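Local coordinates for protein NADH dehydrogenase, putative (Plasmodium falciparum, PDB 5JWC) that oxidises NADH and, as a type II NADH dehydrogenase carrying FAD, probably hands the electrons on to ubiquinone at the membrane, at residues A[72-77]-A[515-520]; A[171-176]-A[217-222]; A[236-241]-A[468-473]. One frame throughout, in Å; residues are numbered along the deposited sequence.

Overall arrangement
Interactions 1 and 2 lie on the same side of the chain's centre and both touch the second subunit, whereas no other protein chain of the assembly touches interaction 3, which lies near the flavin. The first two are continuous: their centres are 16 Å apart, and Phe519 of 515-520 packs its CE1 3.5 Å from CE2 of Tyr219 in 217-222. Interaction 1 lines a pocket filled by the inhibitor RYL-552. Interaction 3 is 24 Å from interaction 1 and 32 Å from interaction 2, centre to centre, and the side chain of its Phe241 is about 8 Å from FAD. Interactions 1 and 3 each join the dinucleotide-binding part of the sequence to its C-terminal region.

Interaction 1. Residues A[72-77]-A[515-520]; sequences LCSGTL and YGRPFI. With 4W0 (5-fluoro-3-methyl-2-{4-[4-(trifluoromethoxy)benzyl]phenyl}quinolin-4(1H)-one), chain L; TRT (fragment of triton X-100), chain I.
Arg517 lies alongside Thr76, both side chains pointing the same way, where the loop after the long C-terminal helix 499-515 meets the glycine-terminated end of helix 69-74. Gly75 leaves that helix with positive phi (88°), and its turn forms a shared wall of a pocket occupied by the quinolone inhibitor RYL-552. The arginine chain bends at chi3 (-86°), which lets NH2 donate a hydrogen bond to Thr76 OG1 at 2.9 Å. The hydroxyl sits at the edge of the guanidinium, only 7° out of its plane. On the way there, the aliphatic part of the side chain runs past the backbone of the turn: CD is 3.2 Å from Ser74 O, and CG also rests against Gly75 O. Two glutamates of helix 198-218 complete the network: Glu206 is hydrogen-bonded to both Ser74 OG and Thr76 OG1, and Glu214 forms a salt bridge with Arg517 NH1. Arginine and hydroxyls are thus tied together at a buried junction.

A water reinforces the seam beside it, donating to Ser74 O and to Pro518 O, at 2.7 Å from each. Arg165 of helix 158-174 is hydrogen-bonded to the carbonyls of both Pro518 and Ile520. At the last residue of helix 499-515, Tyr515 OH donates to O15 of a bound detergent fragment.

One inhibitor molecule lies across the two segments, and Arg517 also touches a second. The fused ring of the first meets Gly75, where CA comes 3.4 Å from C6, and on the other side of the seam Pro518 CG touches the fluorine F1 at 3.6 Å. Asn80 of the second subunit is hydrogen-bonded to the same molecule. Ile520 presents its CG2 branch to the quinolone methyl C23, 3.4 Å away.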
loop_
_atom_site.group_PDB
_atom_site.type_symbol
_atom_site.label_atom_id
_atom_site.label_comp_id
_atom_site.label_asym_id
_atom_site.label_seq_id
_atom_site.Cartn_x
_atom_site.Cartn_y
_atom_site.Cartn_z
ATOM N N LEU A 72 7.556 -9.441 -2.236
ATOM C CA LEU A 72 6.814 -8.372 -1.600
ATOM C C LEU A 72 7.357 -8.063 -0.208
ATOM O O LEU A 72 7.371 -6.898 0.205
ATOM C CB LEU A 72 5.335 -8.760 -1.531
ATOM C CG LEU A 72 4.211 -7.759 -1.680
ATOM C CD1 LEU A 72 4.416 -6.810 -2.862
ATOM C CD2 LEU A 72 2.897 -8.556 -1.815
ATOM N N CYS A 73 7.797 -9.100 0.514
ATOM C CA CYS A 73 8.397 -8.918 1.841
ATOM C C CYS A 73 9.588 -7.965 1.845
ATOM O O CYS A 73 9.801 -7.236 2.810
ATOM C CB CYS A 73 8.851 -10.267 2.449
ATOM S SG CYS A 73 7.524 -11.442 2.757
ATOM N N SER A 74 10.368 -7.958 0.775
ATOM C CA SER A 74 11.584 -7.146 0.752
ATOM C C SER A 74 11.362 -5.870 -0.035
ATOM O O SER A 74 12.190 -4.960 -0.003
ATOM C CB SER A 74 12.732 -7.916 0.110
ATOM O OG SER A 74 12.342 -8.295 -1.201
ATOM N N GLY A 75 10.269 -5.853 -0.791
ATOM C CA GLY A 75 9.952 -4.750 -1.678
ATOM C C GLY A 75 10.556 -4.878 -3.067
ATOM O O GLY A 75 10.584 -3.911 -3.819
ATOM N N THR A 76 11.037 -6.065 -3.426
ATOM C CA THR A 76 11.569 -6.279 -4.775
ATOM C C THR A 76 10.485 -6.095 -5.857
ATOM O O THR A 76 10.758 -5.597 -6.950
ATOM C CB THR A 76 12.207 -7.692 -4.910
ATOM O OG1 THR A 76 13.413 -7.753 -4.140
ATOM C CG2 THR A 76 12.542 -8.009 -6.360
ATOM N N LEU A 77 9.260 -6.517 -5.556
ATOM C CA LEU A 77 8.132 -6.303 -6.458
ATOM C C LEU A 77 6.998 -5.660 -5.665
ATOM O O LEU A 77 6.982 -5.756 -4.447
ATOM C CB LEU A 77 7.668 -7.621 -7.072
ATOM C CG LEU A 77 8.682 -8.364 -7.931
ATOM C CD1 LEU A 77 8.103 -9.725 -8.323
ATOM C CD2 LEU A 77 9.017 -7.550 -9.163
ATOM N N TYR A 515 16.485 3.008 -8.640
ATOM C CA TYR A 515 16.222 3.791 -7.432
ATOM C C TYR A 515 16.263 2.963 -6.157
ATOM O O TYR A 515 16.208 3.518 -5.076
ATOM C CB TYR A 515 14.860 4.508 -7.549
ATOM C CG TYR A 515 14.723 5.292 -8.843
ATOM C CD1 TYR A 515 15.447 6.465 -9.045
ATOM C CD2 TYR A 515 13.892 4.859 -9.859
ATOM C CE1 TYR A 515 15.344 7.175 -10.225
ATOM C CE2 TYR A 515 13.782 5.574 -11.053
ATOM C CZ TYR A 515 14.506 6.726 -11.220
ATOM O OH TYR A 515 14.401 7.421 -12.399
ATOM N N GLY A 516 16.361 1.641 -6.283
ATOM C CA GLY A 516 16.403 0.753 -5.127
ATOM C C GLY A 516 15.029 0.433 -4.544
ATOM O O GLY A 516 14.034 1.035 -4.928
ATOM N N ARG A 517 14.977 -0.513 -3.613
ATOM C CA ARG A 517 13.730 -0.851 -2.946
ATOM C C ARG A 517 13.267 0.274 -2.012
ATOM O O ARG A 517 14.081 0.993 -1.446
ATOM C CB ARG A 517 13.876 -2.173 -2.191
ATOM C CG ARG A 517 13.995 -3.370 -3.139
ATOM C CD ARG A 517 14.350 -4.627 -2.379
ATOM N NE ARG A 517 15.779 -4.700 -2.227
ATOM C CZ ARG A 517 16.546 -5.624 -2.786
ATOM N NH1 ARG A 517 17.849 -5.572 -2.590
ATOM N NH2 ARG A 517 16.006 -6.605 -3.500
ATOM N N PRO A 518 11.945 0.450 -1.883
ATOM C CA PRO A 518 11.380 1.550 -1.090
ATOM C C PRO A 518 11.412 1.272 0.415
ATOM O O PRO A 518 11.370 0.111 0.839
ATOM C CB PRO A 518 9.934 1.633 -1.602
ATOM C CG PRO A 518 9.622 0.227 -2.029
ATOM C CD PRO A 518 10.906 -0.287 -2.630
ATOM N N PHE A 519 11.478 2.336 1.205
ATOM C CA PHE A 519 11.398 2.241 2.651
ATOM C C PHE A 519 10.065 2.777 3.189
ATOM O O PHE A 519 9.825 2.747 4.394
ATOM C CB PHE A 519 12.581 2.990 3.291
ATOM C CG PHE A 519 13.879 2.244 3.189
ATOM C CD1 PHE A 519 14.290 1.406 4.219
ATOM C CD2 PHE A 519 14.666 2.342 2.054
ATOM C CE1 PHE A 519 15.475 0.690 4.129
ATOM C CE2 PHE A 519 15.862 1.627 1.952
ATOM C CZ PHE A 519 16.265 0.801 2.993
ATOM N N ILE A 520 9.196 3.257 2.298
ATOM C CA ILE A 520 7.921 3.822 2.732
ATOM C C ILE A 520 7.045 2.757 3.379
ATOM O O ILE A 520 6.877 1.655 2.844
ATOM C CB ILE A 520 7.151 4.500 1.552
ATOM C CG1 ILE A 520 5.764 4.966 1.988
ATOM C CG2 ILE A 520 7.031 3.570 0.389
ATOM C CD1 ILE A 520 5.830 6.110 2.988
HETATM C C1 4W0 L . 6.264 -3.935 -1.200
HETATM C C2 4W0 L . 5.520 -3.061 -0.398
HETATM C C3 4W0 L . 5.396 -1.714 -0.802
HETATM C C4 4W0 L . 5.981 -1.230 -1.991
HETATM C C5 4W0 L . 6.717 -2.117 -2.779
HETATM C C6 4W0 L . 6.852 -3.456 -2.399
HETATM O O1 4W0 L . 1.022 5.505 8.002
HETATM C C7 4W0 L . 5.825 0.210 -2.407
HETATM C C8 4W0 L . 5.050 1.106 -1.568
HETATM C C9 4W0 L . 4.460 0.558 -0.324
HETATM C C10 4W0 L . 3.580 1.330 0.597
HETATM C C11 4W0 L . 2.418 1.792 -0.013
HETATM C C12 4W0 L . 1.494 2.502 0.710
HETATM C C13 4W0 L . 1.727 2.697 2.046
HETATM C C14 4W0 L . 2.858 2.205 2.687
HETATM C C15 4W0 L . 3.797 1.501 1.945
HETATM O O2 4W0 L . 6.336 0.645 -3.420
HETATM N N 4W0 L . 4.607 -0.817 0.039
HETATM C C16 4W0 L . 0.628 3.449 2.732
HETATM C C17 4W0 L . 0.791 3.994 4.114
HETATM C C18 4W0 L . 1.757 4.945 4.403
HETATM C C19 4W0 L . 1.834 5.454 5.695
HETATM C C20 4W0 L . 0.951 5.009 6.676
HETATM C C21 4W0 L . -0.017 4.062 6.361
HETATM C C22 4W0 L . -0.102 3.556 5.076
HETATM C C23 4W0 L . 4.894 2.549 -2.004
HETATM F F1 4W0 L . 7.279 -1.679 -3.899
HETATM C C24 4W0 L . 2.152 5.199 8.813
HETATM F F2 4W0 L . 2.570 3.959 8.528
HETATM F F3 4W0 L . 1.865 5.315 10.131
HETATM F F4 4W0 L . 3.125 6.090 8.559
HETATM O O21 TRT I . 20.485 6.816 -12.244
HETATM C C20 TRT I . 19.291 7.278 -11.648
HETATM C C19 TRT I . 18.175 7.246 -12.694
HETATM O O18 TRT I . 17.407 8.480 -12.599
HETATM C C17 TRT I . 17.964 9.553 -13.351
HETATM C C16 TRT I . 16.970 9.927 -14.511
HETATM O O15 TRT I . 15.657 9.429 -14.118
HETATM C C12 TRT I . 14.553 9.767 -14.981
HETATM C C13 TRT I . 14.753 10.481 -16.194
HETATM C C14 TRT I . 13.658 10.799 -17.005
HETATM C C11 TRT I . 13.265 9.377 -14.604
HETATM C C10 TRT I . 12.166 9.687 -15.421
HETATM C C9 TRT I . 12.364 10.403 -16.618
HETATM C C6 TRT I . 11.146 10.697 -17.490
HETATM C C8 TRT I . 10.326 11.783 -16.775
HETATM C C7 TRT I . 11.541 11.215 -18.875
HETATM C C5 TRT I . 10.273 9.383 -17.622
HETATM C C1 TRT I . 10.858 8.035 -18.269
HETATM C C2 TRT I . 10.358 6.859 -17.423
HETATM C C4 TRT I . 12.384 7.875 -18.418
HETATM C C3 TRT I . 10.267 7.889 -19.661
HETATM O O HOH W 1 11.103 -2.511 0.357
#

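Interaction 2. Residues A[171-176]-A[217-222]; sequences ILEKCT and INYKDI
Leu172 covers one face of the Tyr219 ring, the two side chains crossing at about a right angle. This is a CH-pi contact, with CB 4.0 Å from the ring centroid and 18° off the normal, while CD1 of the same leucine reaches the CD2-CE2 side. Ile222 supplies the remaining apolar packing: its CD1 lies 4.1 Å from Leu172 CD2 and equally close to Cys175 CB, and its CG2 meets Cys175 O at 3.4 Å. With chi1 at 61°, CG1 sits between the backbone N and the carbonyl carbon and carries CD1 in toward helix 158-174.

One hydrogen bond grips the hydroxyl end of the ring. Tyr219 OH donates to Glu173 OE1 at 2.6 Å, meeting the carboxylate from above its plane; Arg87 of the second subunit makes a salt bridge to the same oxygen, which probably keeps it charged. Thr176 OG1 lies at the ring's edge, near its plane and 3.5 Å from CD1, while its hydroxyl donates to Leu172 O.

The end of helix 158-174 thus packs on the junction between helix 198-218 and the short helix 220-223, within the helical layers around the parallel sheet of a Rossmann-type dinucleotide domain, probably the NADH-binding one.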
loop_
_atom_site.group_PDB
_atom_site.type_symbol
_atom_site.label_atom_id
_atom_site.label_comp_id
_atom_site.label_asym_id
_atom_site.label_seq_id
_atom_site.Cartn_x
_atom_site.Cartn_y
_atom_site.Cartn_z
ATOM N N ILE A 171 11.589 -1.993 12.960
ATOM C CA ILE A 171 12.671 -2.397 13.855
ATOM C C ILE A 171 13.931 -1.628 13.520
ATOM O O ILE A 171 14.658 -1.211 14.420
ATOM C CB ILE A 171 12.969 -3.923 13.787
ATOM C CG1 ILE A 171 11.813 -4.729 14.381
ATOM C CG2 ILE A 171 14.260 -4.256 14.562
ATOM C CD1 ILE A 171 11.841 -6.217 13.989
ATOM N N LEU A 172 14.187 -1.427 12.233
ATOM C CA LEU A 172 15.358 -0.658 11.810
ATOM C C LEU A 172 15.330 0.759 12.384
ATOM O O LEU A 172 16.355 1.271 12.848
ATOM C CB LEU A 172 15.454 -0.577 10.289
ATOM C CG LEU A 172 15.641 -1.863 9.486
ATOM C CD1 LEU A 172 15.615 -1.499 7.985
ATOM C CD2 LEU A 172 16.965 -2.529 9.884
ATOM N N GLU A 173 14.165 1.404 12.331
ATOM C CA GLU A 173 14.053 2.766 12.864
ATOM C C GLU A 173 14.209 2.764 14.388
ATOM O O GLU A 173 14.907 3.605 14.947
ATOM C CB GLU A 173 12.729 3.418 12.458
ATOM C CG GLU A 173 12.717 3.929 10.999
ATOM C CD GLU A 173 13.784 4.991 10.693
ATOM O OE1 GLU A 173 14.144 5.153 9.498
ATOM O OE2 GLU A 173 14.277 5.668 11.629
ATOM N N LYS A 174 13.583 1.801 15.053
ATOM C CA LYS A 174 13.675 1.707 16.503
ATOM C C LYS A 174 15.124 1.561 16.968
ATOM O O LYS A 174 15.529 2.179 17.957
ATOM C CB LYS A 174 12.834 0.537 17.004
ATOM C CG LYS A 174 12.896 0.327 18.497
ATOM C CD LYS A 174 12.060 -0.872 18.913
ATOM C CE LYS A 174 12.100 -1.077 20.431
ATOM N NZ LYS A 174 11.183 -2.163 20.891
ATOM N N CYS A 175 15.917 0.784 16.232
ATOM C CA CYS A 175 17.315 0.538 16.596
ATOM C C CYS A 175 18.280 1.653 16.208
ATOM O O CYS A 175 19.470 1.563 16.491
ATOM C CB CYS A 175 17.808 -0.768 15.958
ATOM S SG CYS A 175 17.027 -2.205 16.683
ATOM N N THR A 176 17.775 2.695 15.558
ATOM C CA THR A 176 18.597 3.851 15.232
ATOM C C THR A 176 18.498 4.891 16.374
ATOM O O THR A 176 19.271 5.835 16.428
ATOM C CB THR A 176 18.170 4.444 13.858
ATOM O OG1 THR A 176 18.402 3.451 12.846
ATOM C CG2 THR A 176 18.985 5.675 13.485
ATOM N N ILE A 217 23.166 0.626 3.038
ATOM C CA ILE A 217 23.355 2.009 2.614
ATOM C C ILE A 217 22.637 3.004 3.522
ATOM O O ILE A 217 23.232 3.995 3.957
ATOM C CB ILE A 217 22.884 2.181 1.156
ATOM C CG1 ILE A 217 23.849 1.446 0.223
ATOM C CG2 ILE A 217 22.790 3.650 0.769
ATOM C CD1 ILE A 217 23.343 1.323 -1.200
ATOM N N ASN A 218 21.374 2.736 3.846
ATOM C CA ASN A 218 20.595 3.694 4.630
ATOM C C ASN A 218 20.715 3.584 6.155
ATOM O O ASN A 218 20.336 4.502 6.876
ATOM C CB ASN A 218 19.127 3.592 4.225
ATOM C CG ASN A 218 18.879 4.162 2.858
ATOM O OD1 ASN A 218 18.619 5.352 2.717
ATOM N ND2 ASN A 218 18.968 3.321 1.833
ATOM N N TYR A 219 21.209 2.458 6.656
ATOM C CA TYR A 219 21.314 2.267 8.099
ATOM C C TYR A 219 22.689 1.727 8.447
ATOM O O TYR A 219 22.811 0.746 9.187
ATOM C CB TYR A 219 20.229 1.308 8.613
ATOM C CG TYR A 219 18.809 1.799 8.424
ATOM C CD1 TYR A 219 18.130 2.436 9.465
ATOM C CD2 TYR A 219 18.141 1.614 7.215
ATOM C CE1 TYR A 219 16.832 2.884 9.307
ATOM C CE2 TYR A 219 16.821 2.071 7.041
ATOM C CZ TYR A 219 16.181 2.698 8.094
ATOM O OH TYR A 219 14.896 3.156 7.952
ATOM N N LYS A 220 23.729 2.365 7.915
ATOM C CA LYS A 220 25.078 1.810 8.043
ATOM C C LYS A 220 25.500 1.547 9.493
ATOM O O LYS A 220 26.175 0.558 9.769
ATOM C CB LYS A 220 26.094 2.719 7.367
ATOM C CG LYS A 220 27.471 2.090 7.286
ATOM C CD LYS A 220 28.502 3.016 6.666
ATOM C CE LYS A 220 29.886 2.386 6.753
ATOM N NZ LYS A 220 30.917 3.204 6.056
ATOM N N ASP A 221 25.063 2.391 10.421
ATOM C CA ASP A 221 25.483 2.273 11.822
ATOM C C ASP A 221 24.938 1.048 12.556
ATOM O O ASP A 221 25.467 0.685 13.601
ATOM C CB ASP A 221 25.089 3.533 12.599
ATOM C CG ASP A 221 25.988 4.725 12.274
ATOM O OD1 ASP A 221 25.524 5.884 12.414
ATOM O OD2 ASP A 221 27.158 4.500 11.879
ATOM N N ILE A 222 23.881 0.423 12.034
ATOM C CA ILE A 222 23.331 -0.760 12.690
ATOM C C ILE A 222 23.436 -1.999 11.812
ATOM O O ILE A 222 23.030 -3.078 12.228
ATOM C CB ILE A 222 21.848 -0.576 13.111
ATOM C CG1 ILE A 222 20.959 -0.299 11.892
ATOM C CG2 ILE A 222 21.703 0.528 14.168
ATOM C CD1 ILE A 222 19.470 -0.244 12.243
#

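Interaction 3. Residues A[236-241]-A[468-473]; sequences NLLPTF and QVVADL
A type I turn from Leu238 to Phe241, closed by Phe241 N to Leu238 O (3.1 Å), sets both of its end residues against the middle strand of a three-stranded antiparallel sheet, where the CA atoms of Phe241 and Asp472 come within 6.0 Å. The turn sits in the loop between strand 227-232 and helix 243-255 of the Rossmann-type domain built on the five-stranded parallel sheet, probably the NADH-binding one, and the strand belongs to the C-terminal region, so the contact joins the two. Leu238 takes the left-handed helical backbone conformation as the turn begins, and its backbone is hydrogen-bonded to Gly196 in the glycine-rich segment ahead of helix 198-218.

Alternation along the strand turns Val470 and Asp472 toward the turn and Ala471 away from it. Leu238 and Val470 reach toward each other tip to tip, CD1 to CG2 at 3.9 Å. The same CD1 lies over the centre of the Phe241 ring, 4.2 Å above its plane, so the two turn residues present one apolar surface. Val470 CG2 approaches the ring more loosely, 4.4 Å from CE1, and Ile245 of helix 243-255 also packs on Val470.

Phe241 then carries the contact on to Asp472. The ring and the carboxylate planes are 50° apart, and the aspartate's methylene does the touching, CB to Phe241 CD1 at 3.7 Å. CG anti to the backbone N (chi1 177°) puts the carboxylate where Asp472 OD1 stands 3.6 Å from Phe241 CA.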
loop_
_atom_site.group_PDB
_atom_site.type_symbol
_atom_site.label_atom_id
_atom_site.label_comp_id
_atom_site.label_asym_id
_atom_site.label_seq_id
_atom_site.Cartn_x
_atom_site.Cartn_y
_atom_site.Cartn_z
ATOM N N ASN A 236 18.220 -30.732 4.704
ATOM C CA ASN A 236 18.339 -30.002 3.439
ATOM C C ASN A 236 17.443 -28.759 3.323
ATOM O O ASN A 236 16.241 -28.840 3.560
ATOM C CB ASN A 236 17.992 -30.928 2.264
ATOM C CG ASN A 236 19.050 -31.998 2.005
ATOM O OD1 ASN A 236 20.185 -31.891 2.442
ATOM N ND2 ASN A 236 18.673 -33.022 1.256
ATOM N N LEU A 237 18.009 -27.628 2.906
ATOM C CA LEU A 237 17.157 -26.552 2.393
ATOM C C LEU A 237 16.633 -27.024 1.030
ATOM O O LEU A 237 17.333 -27.759 0.333
ATOM C CB LEU A 237 17.932 -25.254 2.253
ATOM C CG LEU A 237 18.525 -24.766 3.569
ATOM C CD1 LEU A 237 19.355 -23.514 3.323
ATOM C CD2 LEU A 237 17.382 -24.512 4.538
ATOM N N LEU A 238 15.430 -26.595 0.651
ATOM C CA LEU A 238 14.795 -27.028 -0.596
ATOM C C LEU A 238 14.838 -28.557 -0.759
ATOM O O LEU A 238 15.402 -29.054 -1.738
ATOM C CB LEU A 238 15.462 -26.359 -1.809
ATOM C CG LEU A 238 15.440 -24.834 -1.897
ATOM C CD1 LEU A 238 16.072 -24.371 -3.196
ATOM C CD2 LEU A 238 13.993 -24.323 -1.770
ATOM N N PRO A 239 14.251 -29.303 0.202
ATOM C CA PRO A 239 14.372 -30.769 0.180
ATOM C C PRO A 239 13.636 -31.431 -0.996
ATOM O O PRO A 239 14.009 -32.535 -1.379
ATOM C CB PRO A 239 13.756 -31.196 1.525
ATOM C CG PRO A 239 12.769 -30.101 1.863
ATOM C CD PRO A 239 13.449 -28.827 1.349
ATOM N N THR A 240 12.648 -30.764 -1.586
ATOM C CA THR A 240 11.948 -31.336 -2.742
ATOM C C THR A 240 12.661 -31.099 -4.078
ATOM O O THR A 240 12.217 -31.586 -5.116
ATOM C CB THR A 240 10.527 -30.774 -2.860
ATOM O OG1 THR A 240 10.605 -29.376 -3.163
ATOM C CG2 THR A 240 9.746 -30.969 -1.548
ATOM N N PHE A 241 13.743 -30.335 -4.049
ATOM C CA PHE A 241 14.585 -30.117 -5.223
ATOM C C PHE A 241 15.669 -31.202 -5.189
ATOM O O PHE A 241 15.663 -32.058 -4.301
ATOM C CB PHE A 241 15.219 -28.711 -5.209
ATOM C CG PHE A 241 14.250 -27.582 -5.467
ATOM C CD1 PHE A 241 14.410 -26.755 -6.567
ATOM C CD2 PHE A 241 13.186 -27.345 -4.611
ATOM C CE1 PHE A 241 13.522 -25.702 -6.811
ATOM C CE2 PHE A 241 12.290 -26.300 -4.845
ATOM C CZ PHE A 241 12.456 -25.480 -5.943
ATOM N N GLN A 468 21.344 -15.395 -7.513
ATOM C CA GLN A 468 21.306 -16.826 -7.812
ATOM C C GLN A 468 19.884 -17.415 -7.820
ATOM O O GLN A 468 19.132 -17.332 -6.835
ATOM C CB GLN A 468 22.177 -17.593 -6.812
ATOM C CG GLN A 468 23.563 -17.010 -6.610
ATOM C CD GLN A 468 24.352 -16.916 -7.909
ATOM O OE1 GLN A 468 24.514 -17.903 -8.625
ATOM N NE2 GLN A 468 24.839 -15.718 -8.223
ATOM N N VAL A 469 19.532 -17.998 -8.957
ATOM C CA VAL A 469 18.288 -18.722 -9.118
ATOM C C VAL A 469 18.588 -20.202 -9.371
ATOM O O VAL A 469 19.500 -20.534 -10.132
ATOM C CB VAL A 469 17.454 -18.157 -10.282
ATOM C CG1 VAL A 469 16.336 -19.135 -10.677
ATOM C CG2 VAL A 469 16.862 -16.770 -9.908
ATOM N N VAL A 470 17.846 -21.081 -8.708
ATOM C CA VAL A 470 17.926 -22.509 -8.997
ATOM C C VAL A 470 16.615 -22.984 -9.609
ATOM O O VAL A 470 15.551 -22.398 -9.368
ATOM C CB VAL A 470 18.241 -23.337 -7.751
ATOM C CG1 VAL A 470 19.596 -22.930 -7.183
ATOM C CG2 VAL A 470 17.131 -23.161 -6.700
ATOM N N ALA A 471 16.694 -24.028 -10.423
ATOM C CA ALA A 471 15.491 -24.581 -11.028
ATOM C C ALA A 471 15.639 -26.084 -11.196
ATOM O O ALA A 471 16.679 -26.574 -11.641
ATOM C CB ALA A 471 15.207 -23.925 -12.356
ATOM N N ASP A 472 14.589 -26.797 -10.812
ATOM C CA ASP A 472 14.506 -28.245 -10.927
ATOM C C ASP A 472 13.405 -28.520 -11.940
ATOM O O ASP A 472 12.229 -28.428 -11.608
ATOM C CB ASP A 472 14.205 -28.860 -9.555
ATOM C CG ASP A 472 14.028 -30.371 -9.594
ATOM O OD1 ASP A 472 13.567 -30.930 -8.568
ATOM O OD2 ASP A 472 14.319 -30.999 -10.631
ATOM N N LEU A 473 13.789 -28.794 -13.187
ATOM C CA LEU A 473 12.838 -28.935 -14.286
ATOM C C LEU A 473 12.873 -30.347 -14.865
ATOM O O LEU A 473 13.793 -31.109 -14.571
ATOM C CB LEU A 473 13.147 -27.913 -15.377
ATOM C CG LEU A 473 13.194 -26.466 -14.885
ATOM C CD1 LEU A 473 13.794 -25.588 -15.949
ATOM C CD2 LEU A 473 11.791 -25.966 -14.521
#